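Local coordinates for protein sugar-binding transcriptional regulator, LacI family (Enterococcus faecalis, PDB 3CS3) that probably acts as a LacI-family transcriptional regulator, binding DNA control regions and using a periplasmic-binding-protein-like domain to sense a sugar, at residues 96-101 with 252-258. Numbering follows the deposited sequence.
Sequences RQVLLD and AESEHIY. With SO4 (sulfate ion), chain E; SO4 (sulfate ion), chain C; SO4 (sulfate ion), chain B.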
loop_
_atom_site.group_PDB
_atom_site.type_symbol
_atom_site.label_atom_id
_atom_site.label_comp_id
_atom_site.label_asym_id
_atom_site.label_seq_id
_atom_site.Cartn_x
_atom_site.Cartn_y
_atom_site.Cartn_z
ATOM N N ARG A 96 13.253 -0.126 -22.026
ATOM C CA ARG A 96 11.968 -0.369 -22.679
ATOM C C ARG A 96 10.828 0.239 -21.878
ATOM O O ARG A 96 11.015 0.594 -20.720
ATOM C CB ARG A 96 11.734 -1.865 -22.877
ATOM C CG ARG A 96 12.716 -2.511 -23.833
ATOM C CD ARG A 96 12.624 -1.939 -25.258
ATOM N NE ARG A 96 13.443 -2.756 -26.146
ATOM C CZ ARG A 96 14.719 -2.505 -26.430
ATOM N NH1 ARG A 96 15.321 -1.435 -25.925
ATOM N NH2 ARG A 96 15.392 -3.323 -27.224
ATOM N N GLN A 97 9.650 0.344 -22.496
ATOM C CA GLN A 97 8.483 0.973 -21.871
ATOM C C GLN A 97 7.323 0.008 -21.755
ATOM O O GLN A 97 6.991 -0.675 -22.718
ATOM C CB GLN A 97 7.994 2.165 -22.692
ATOM C CG GLN A 97 9.043 3.172 -23.097
ATOM C CD GLN A 97 8.617 3.994 -24.308
ATOM O OE1 GLN A 97 9.421 4.729 -24.878
ATOM N NE2 GLN A 97 7.349 3.874 -24.704
ATOM N N VAL A 98 6.705 -0.054 -20.579
ATOM C CA VAL A 98 5.386 -0.679 -20.442
ATOM C C VAL A 98 4.454 0.348 -19.805
ATOM O O VAL A 98 4.420 0.506 -18.587
ATOM C CB VAL A 98 5.394 -2.010 -19.633
ATOM C CG1 VAL A 98 4.021 -2.675 -19.704
ATOM C CG2 VAL A 98 6.445 -2.968 -20.160
ATOM N N LEU A 99 3.710 1.053 -20.650
ATOM C CA LEU A 99 2.960 2.232 -20.221
ATOM C C LEU A 99 1.457 2.010 -20.238
ATOM O O LEU A 99 0.958 1.181 -20.992
ATOM C CB LEU A 99 3.307 3.421 -21.118
ATOM C CG LEU A 99 4.780 3.786 -21.310
ATOM C CD1 LEU A 99 4.898 4.984 -22.226
ATOM C CD2 LEU A 99 5.466 4.065 -19.983
ATOM N N LEU A 100 0.737 2.750 -19.398
ATOM C CA LEU A 100 -0.718 2.769 -19.485
ATOM C C LEU A 100 -1.135 3.527 -20.733
ATOM O O LEU A 100 -0.477 4.487 -21.137
ATOM C CB LEU A 100 -1.348 3.440 -18.263
ATOM C CG LEU A 100 -1.109 2.844 -16.880
ATOM C CD1 LEU A 100 -1.809 3.692 -15.836
ATOM C CD2 LEU A 100 -1.580 1.405 -16.812
ATOM N N ASP A 101 -2.229 3.088 -21.341
ATOM C CA ASP A 101 -2.873 3.845 -22.401
ATOM C C ASP A 101 -3.620 5.040 -21.787
ATOM O O ASP A 101 -4.835 4.991 -21.555
ATOM C CB ASP A 101 -3.813 2.934 -23.186
ATOM C CG ASP A 101 -4.414 3.613 -24.397
ATOM O OD1 ASP A 101 -3.720 4.426 -25.049
ATOM O OD2 ASP A 101 -5.587 3.317 -24.696
ATOM N N ALA A 252 12.329 -7.441 -27.055
ATOM C CA ALA A 252 11.482 -7.019 -25.957
ATOM C C ALA A 252 10.839 -5.691 -26.319
ATOM O O ALA A 252 11.229 -4.655 -25.797
ATOM C CB ALA A 252 12.314 -6.880 -24.692
ATOM N N GLU A 253 9.856 -5.724 -27.215
ATOM C CA GLU A 253 9.228 -4.502 -27.722
ATOM C C GLU A 253 8.401 -3.788 -26.661
ATOM O O GLU A 253 7.737 -4.432 -25.853
ATOM C CB GLU A 253 8.354 -4.807 -28.941
ATOM C CG GLU A 253 9.136 -5.165 -30.197
ATOM C CD GLU A 253 8.250 -5.673 -31.323
ATOM O OE1 GLU A 253 8.769 -5.860 -32.446
ATOM O OE2 GLU A 253 7.039 -5.890 -31.092
ATOM N N SER A 254 8.456 -2.458 -26.673
ATOM C CA SER A 254 7.648 -1.627 -25.784
ATOM C C SER A 254 6.156 -1.817 -26.045
ATOM O O SER A 254 5.739 -1.985 -27.187
ATOM C CB SER A 254 8.029 -0.155 -25.922
ATOM O OG SER A 254 9.324 0.085 -25.397
ATOM N N GLU A 255 5.368 -1.810 -24.971
ATOM C CA GLU A 255 3.954 -2.150 -25.032
ATOM C C GLU A 255 3.094 -1.179 -24.233
ATOM O O GLU A 255 3.604 -0.408 -23.420
ATOM C CB GLU A 255 3.729 -3.568 -24.507
ATOM C CG GLU A 255 4.030 -4.655 -25.524
ATOM C CD GLU A 255 3.600 -6.031 -25.064
ATOM O OE1 GLU A 255 2.437 -6.195 -24.632
ATOM O OE2 GLU A 255 4.426 -6.960 -25.154
ATOM N N HIS A 256 1.786 -1.227 -24.479
ATOM C CA HIS A 256 0.820 -0.461 -23.705
ATOM C C HIS A 256 -0.127 -1.388 -22.975
ATOM O O HIS A 256 -0.353 -2.530 -23.401
ATOM C CB HIS A 256 0.025 0.514 -24.586
ATOM C CG HIS A 256 0.827 1.683 -25.060
ATOM N ND1 HIS A 256 1.564 1.655 -26.224
ATOM C CD2 HIS A 256 1.029 2.906 -24.514
ATOM C CE1 HIS A 256 2.178 2.815 -26.380
ATOM N NE2 HIS A 256 1.873 3.590 -25.355
ATOM N N ILE A 257 -0.666 -0.881 -21.870
ATOM C CA ILE A 257 -1.672 -1.570 -21.079
ATOM C C ILE A 257 -2.997 -0.837 -21.295
ATOM O O ILE A 257 -3.106 0.358 -21.013
ATOM C CB ILE A 257 -1.264 -1.609 -19.577
ATOM C CG1 ILE A 257 0.031 -2.423 -19.390
ATOM C CG2 ILE A 257 -2.411 -2.121 -18.679
ATOM C CD1 ILE A 257 -0.063 -3.910 -19.773
ATOM N N TYR A 258 -3.993 -1.553 -21.810
ATOM C CA TYR A 258 -5.227 -0.908 -22.262
ATOM C C TYR A 258 -6.293 -0.846 -21.183
ATOM O O TYR A 258 -6.272 -1.625 -20.228
ATOM C CB TYR A 258 -5.717 -1.504 -23.593
ATOM C CG TYR A 258 -4.744 -1.193 -24.713
ATOM C CD1 TYR A 258 -4.719 0.072 -25.297
ATOM C CD2 TYR A 258 -3.808 -2.139 -25.149
ATOM C CE1 TYR A 258 -3.817 0.387 -26.303
ATOM C CE2 TYR A 258 -2.887 -1.829 -26.161
ATOM C CZ TYR A 258 -2.904 -0.567 -26.733
ATOM O OH TYR A 258 -2.018 -0.234 -27.734
HETATM S S SO4 E . 13.248 -4.967 -29.446
HETATM O O1 SO4 E . 12.325 -3.896 -29.086
HETATM O O2 SO4 E . 13.832 -5.544 -28.238
HETATM O O3 SO4 E . 12.533 -6.005 -30.181
HETATM O O4 SO4 E . 14.309 -4.415 -30.284
HETATM S S SO4 C . 1.072 -2.015 -28.139
HETATM O O1 SO4 C . -0.277 -1.956 -28.674
HETATM O O2 SO4 C . 1.928 -2.815 -29.012
HETATM O O3 SO4 C . 1.646 -0.676 -28.025
HETATM O O4 SO4 C . 0.975 -2.634 -26.823
HETATM S S SO4 B . 18.777 -2.462 -26.934
HETATM O O1 SO4 B . 20.048 -2.134 -27.571
HETATM O O2 SO4 B . 19.019 -2.806 -25.537
HETATM O O3 SO4 B . 17.888 -1.309 -27.023
HETATM O O4 SO4 B . 18.169 -3.603 -27.611
HETATM O O HOH W 1 4.922 2.291 -24.900
#
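Arg96, long enough to reach along the loop preceding strand 255-257, sends NE to Ala252 O (2.9 Å, a weak hydrogen bond), while NH2 of its cationic guanidinium bonds O2 of the chain E sulfate (2.9 Å), to which Ala252 N also donates. Gln97 N donates to the hydroxyl Ser254 OG (2.9 Å), and Gln97 O receives Glu255 N (3.0 Å). Val98, beta-branched and apolar, packs CG1 on Ile257 CG1 (4.0 Å), on the face covered by helix 232-247; there Glu255 salt-bridges Lys242. This parallel pairing brings the late strand 255-262 against strand 95-100 in the N-terminal subdomain's sheet, as in type I periplasmic-binding-protein folds, where both strands lead toward the second subdomain. Leu99 bonds the residues flanking its partner His256, N to Glu255 O (3.1 Å) and O from Ile257 N (2.8 Å); its apolar side chain is buried against Tyr131. Leu100, equally apolar, packs on Trp235, CD2 meeting Ile257 CG2 at 4.1 Å. Asp101, a favoured N-cap type, precedes helix 102-115 and extends the ladder through its N to Ile257 O, 2.9 Å.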